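Local coordinates for protein enoyl-CoA hydratase (Mycobacterium thermoresistibile, PDB 3T3W) that probably catalyses the hydration of enoyl-CoA thioesters in lipid metabolism and carries a bound zinc ion, at residues 54-59 against 111-116. Residues are numbered along the deposited sequence; the frame is centred on the assembly and turned at random.
Sequences AAWTRA and LRWRNV
The indoles of Trp56 and Trp113 lie face to face, five-membered ring on five-membered ring, with centroids 3.7 Å apart and planes only 8° from parallel. This is a helix-to-helix contact of the crotonase fold: helix 46-61 meets the C-terminal part of helix 95-115 just before the chain enters strand 120-124 of the central sheet. The six-membered ring of Trp56 carries Trp113 CB on that same face, a CH-pi contact 3.7 Å from the ring centre and 9° off the normal, so both halves of this indole rest on one residue. The fused edge of Trp113, CD2 and CE2, still meets Trp56 CD1 and NE1; the side chains cross at about a right angle while their ring planes stay nearly parallel. At the rim of Trp113, in the ring plane, sits a water.

In both tryptophans CG stands anti to the carbonyl carbon (chi1 -85° for Trp56), and each CB already points toward the facing helix, which brings the indoles together between the backbones. The tightest approach is Trp56 CG to Trp113 CD1, 3.4 Å. Val116 CG2 meets Trp56 CE3 at 4.0 Å, obliquely, and both residues also touch Ile68 of strand 67-72; Pro138 and Cys139 pack on the tryptophans from a nearby loop.

Polar groups border this buried stack. Asp53 of helix 46-61, one turn before Thr57, accepts a hydrogen bond from Trp113 NE1 at OD1 and forms a salt bridge with Arg112 NH1 through OD2, which should limit rotation of the Trp113 indole. The water at the rim of Trp113 is hydrogen-bonded to Thr57 OG1 at 2.9 Å, and it weakly accepts from Arg112 NE at 3.4 Å, at the in-plane edge of the guanidinium.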
ATOM      1  N   ALA F  54     -11.285 -27.140  14.170  1.00  9.95           N
ATOM      2  CA  ALA F  54     -12.587 -27.750  13.954  1.00 10.23           C
ATOM      3  C   ALA F  54     -13.680 -27.057  14.770  1.00 10.21           C
ATOM      4  O   ALA F  54     -14.809 -26.909  14.309  1.00 10.24           O
ATOM      5  CB  ALA F  54     -12.543 -29.266  14.269  1.00 10.68           C
ATOM      6  N   ALA F  55     -13.345 -26.662  16.006  1.00 10.06           N
ATOM      7  CA  ALA F  55     -14.260 -25.968  16.913  1.00 10.02           C
ATOM      8  C   ALA F  55     -14.625 -24.578  16.337  1.00  9.98           C
ATOM      9  O   ALA F  55     -15.792 -24.170  16.340  1.00  9.70           O
ATOM     10  CB  ALA F  55     -13.609 -25.813  18.309  1.00  9.79           C
ATOM     11  N   TRP F  56     -13.635 -23.837  15.839  1.00  9.78           N
ATOM     12  CA  TRP F  56     -13.923 -22.557  15.192  1.00  9.83           C
ATOM     13  C   TRP F  56     -14.849 -22.737  14.007  1.00 10.77           C
ATOM     14  O   TRP F  56     -15.791 -21.970  13.817  1.00 10.86           O
ATOM     15  CB  TRP F  56     -12.639 -21.915  14.709  1.00  9.49           C
ATOM     16  CG  TRP F  56     -11.910 -21.105  15.743  1.00  9.37           C
ATOM     17  CD1 TRP F  56     -10.888 -21.500  16.582  1.00  9.71           C
ATOM     18  CD2 TRP F  56     -12.087 -19.661  15.990  1.00  9.54           C
ATOM     19  NE1 TRP F  56     -10.446 -20.437  17.341  1.00  9.66           N
ATOM     20  CE2 TRP F  56     -11.134 -19.296  17.010  1.00  9.35           C
ATOM     21  CE3 TRP F  56     -12.932 -18.691  15.475  1.00  9.48           C
ATOM     22  CZ2 TRP F  56     -11.033 -17.994  17.490  1.00  9.60           C
ATOM     23  CZ3 TRP F  56     -12.824 -17.381  15.943  1.00  9.40           C
ATOM     24  CH2 TRP F  56     -11.905 -17.036  16.937  1.00  9.23           C
ATOM     25  N   THR F  57     -14.599 -23.760  13.216  1.00 11.17           N
ATOM     26  CA  THR F  57     -15.451 -24.055  12.056  1.00 12.23           C
ATOM     27  C   THR F  57     -16.866 -24.410  12.487  1.00 12.87           C
ATOM     28  O   THR F  57     -17.862 -23.907  11.923  1.00 12.84           O
ATOM     29  CB  THR F  57     -14.819 -25.161  11.196  1.00 12.48           C
ATOM     30  OG1 THR F  57     -13.635 -24.646  10.596  1.00 13.00           O
ATOM     31  CG2 THR F  57     -15.836 -25.638  10.115  1.00 13.74           C
ATOM     32  N   ARG F  58     -16.974 -25.208  13.539  1.00 13.80           N
ATOM     33  CA  ARG F  58     -18.288 -25.621  14.041  1.00 15.42           C
ATOM     34  C   ARG F  58     -19.118 -24.387  14.440  1.00 14.45           C
ATOM     35  O   ARG F  58     -20.319 -24.226  14.061  1.00 14.63           O
ATOM     36  CB  ARG F  58     -18.097 -26.562  15.239  1.00 17.90           C
ATOM     37  CG  ARG F  58     -19.309 -27.403  15.622  1.00 20.94           C
ATOM     38  CD  ARG F  58     -18.898 -28.792  16.146  1.00 23.94           C
ATOM     39  NE  ARG F  58     -18.028 -28.668  17.261  1.00 27.81           N
ATOM     40  CZ  ARG F  58     -16.730 -29.024  17.364  1.00 28.45           C
ATOM     41  NH1 ARG F  58     -16.132 -28.747  18.508  1.00 29.19           N
ATOM     42  NH2 ARG F  58     -16.021 -29.683  16.423  1.00 28.90           N
ATOM     43  N   ALA F  59     -18.461 -23.472  15.155  1.00 12.92           N
ATOM     44  CA  ALA F  59     -19.113 -22.241  15.613  1.00 12.83           C
ATOM     45  C   ALA F  59     -19.481 -21.311  14.456  1.00 13.00           C
ATOM     46  O   ALA F  59     -20.571 -20.681  14.444  1.00 14.37           O
ATOM     47  CB  ALA F  59     -18.171 -21.507  16.543  1.00 12.06           C
ATOM     48  N   LEU F 111      -5.138 -17.103  10.451  1.00  8.39           N
ATOM     49  CA  LEU F 111      -5.846 -16.207   9.526  1.00  8.80           C
ATOM     50  C   LEU F 111      -7.311 -16.605   9.309  1.00  8.90           C
ATOM     51  O   LEU F 111      -8.186 -15.743   9.279  1.00  8.53           O
ATOM     52  CB  LEU F 111      -5.089 -16.086   8.191  1.00  8.88           C
ATOM     53  CG  LEU F 111      -3.903 -15.132   8.222  1.00  9.68           C
ATOM     54  CD1 LEU F 111      -3.084 -15.310   6.924  1.00 10.13           C
ATOM     55  CD2 LEU F 111      -4.343 -13.664   8.387  1.00  9.41           C
ATOM     56  N   ARG F 112      -7.583 -17.900   9.218  1.00  9.44           N
ATOM     57  CA  ARG F 112      -8.923 -18.366   9.064  1.00 10.67           C
ATOM     58  C   ARG F 112      -9.774 -17.959  10.269  1.00  9.74           C
ATOM     59  O   ARG F 112     -10.893 -17.453  10.094  1.00  9.54           O
ATOM     60  CB  ARG F 112      -8.952 -19.894   8.915  1.00 12.56           C
ATOM     61  CG  ARG F 112     -10.365 -20.374   8.823  1.00 15.50           C
ATOM     62  CD  ARG F 112     -10.478 -21.657   8.079  1.00 18.69           C
ATOM     63  NE  ARG F 112      -9.729 -22.771   8.615  1.00 20.48           N
ATOM     64  CZ  ARG F 112      -8.721 -23.379   7.986  1.00 22.97           C
ATOM     65  NH1 ARG F 112      -8.167 -24.469   8.505  1.00 24.02           N
ATOM     66  NH2 ARG F 112      -8.248 -22.907   6.839  1.00 25.12           N
ATOM     67  N   TRP F 113      -9.240 -18.100  11.480  1.00  9.01           N
ATOM     68  CA  TRP F 113     -10.015 -17.690  12.673  1.00  8.55           C
ATOM     69  C   TRP F 113     -10.270 -16.182  12.695  1.00  8.34           C
ATOM     70  O   TRP F 113     -11.386 -15.721  13.024  1.00  8.74           O
ATOM     71  CB  TRP F 113      -9.286 -18.105  13.927  1.00  8.63           C
ATOM     72  CG  TRP F 113      -8.956 -19.568  13.950  1.00  8.53           C
ATOM     73  CD1 TRP F 113      -9.598 -20.620  13.293  1.00  8.83           C
ATOM     74  CD2 TRP F 113      -7.838 -20.174  14.664  1.00  8.65           C
ATOM     75  NE1 TRP F 113      -8.950 -21.826  13.560  1.00  8.78           N
ATOM     76  CE2 TRP F 113      -7.896 -21.609  14.398  1.00  8.61           C
ATOM     77  CE3 TRP F 113      -6.827 -19.667  15.469  1.00  8.51           C
ATOM     78  CZ2 TRP F 113      -6.946 -22.489  14.914  1.00  8.69           C
ATOM     79  CZ3 TRP F 113      -5.883 -20.553  15.986  1.00  8.66           C
ATOM     80  CH2 TRP F 113      -5.950 -21.941  15.715  1.00  8.58           C
ATOM     81  N   ARG F 114      -9.240 -15.421  12.347  1.00  8.32           N
ATOM     82  CA  ARG F 114      -9.326 -13.984  12.224  1.00  8.62           C
ATOM     83  C   ARG F 114     -10.516 -13.567  11.362  1.00  8.67           C
ATOM     84  O   ARG F 114     -11.185 -12.561  11.673  1.00  8.92           O
ATOM     85  CB  ARG F 114      -8.002 -13.416  11.683  1.00  9.05           C
ATOM     86  CG  ARG F 114      -7.908 -11.898  11.619  1.00  9.51           C
ATOM     87  CD  ARG F 114      -8.208 -11.368  10.225  1.00 10.38           C
ATOM     88  NE  ARG F 114      -7.830  -9.950  10.120  1.00 10.65           N
ATOM     89  CZ  ARG F 114      -7.959  -9.224   9.007  1.00 10.49           C
ATOM     90  NH1 ARG F 114      -8.499  -9.769   7.907  1.00 10.90           N
ATOM     91  NH2 ARG F 114      -7.544  -7.953   9.023  1.00 11.34           N
ATOM     92  N   ASN F 115     -10.747 -14.305  10.280  1.00  8.81           N
ATOM     93  CA  ASN F 115     -11.749 -13.956   9.275  1.00  9.35           C
ATOM     94  C   ASN F 115     -13.136 -14.554   9.488  1.00  9.77           C
ATOM     95  O   ASN F 115     -14.062 -14.284   8.700  1.00  9.79           O
ATOM     96  CB  ASN F 115     -11.206 -14.294   7.881  1.00 10.18           C
ATOM     97  CG  ASN F 115     -10.082 -13.360   7.478  1.00 10.92           C
ATOM     98  OD1 ASN F 115     -10.227 -12.131   7.617  1.00 12.24           O
ATOM     99  ND2 ASN F 115      -8.968 -13.919   6.962  1.00 10.84           N
ATOM    100  N   VAL F 116     -13.321 -15.370  10.535  1.00  9.41           N
ATOM    101  CA  VAL F 116     -14.648 -15.914  10.773  1.00  9.71           C
ATOM    102  C   VAL F 116     -15.636 -14.747  10.937  1.00 10.51           C
ATOM    103  O   VAL F 116     -15.352 -13.826  11.695  1.00 11.29           O
ATOM    104  CB  VAL F 116     -14.668 -16.872  12.000  1.00  9.87           C
ATOM    105  CG1 VAL F 116     -16.102 -17.148  12.495  1.00 10.33           C
ATOM    106  CG2 VAL F 116     -13.918 -18.157  11.680  1.00  9.85           C
TER
HETATM  107  O   HOH W   1     -11.812 -22.563  11.301  1.00 21.60           O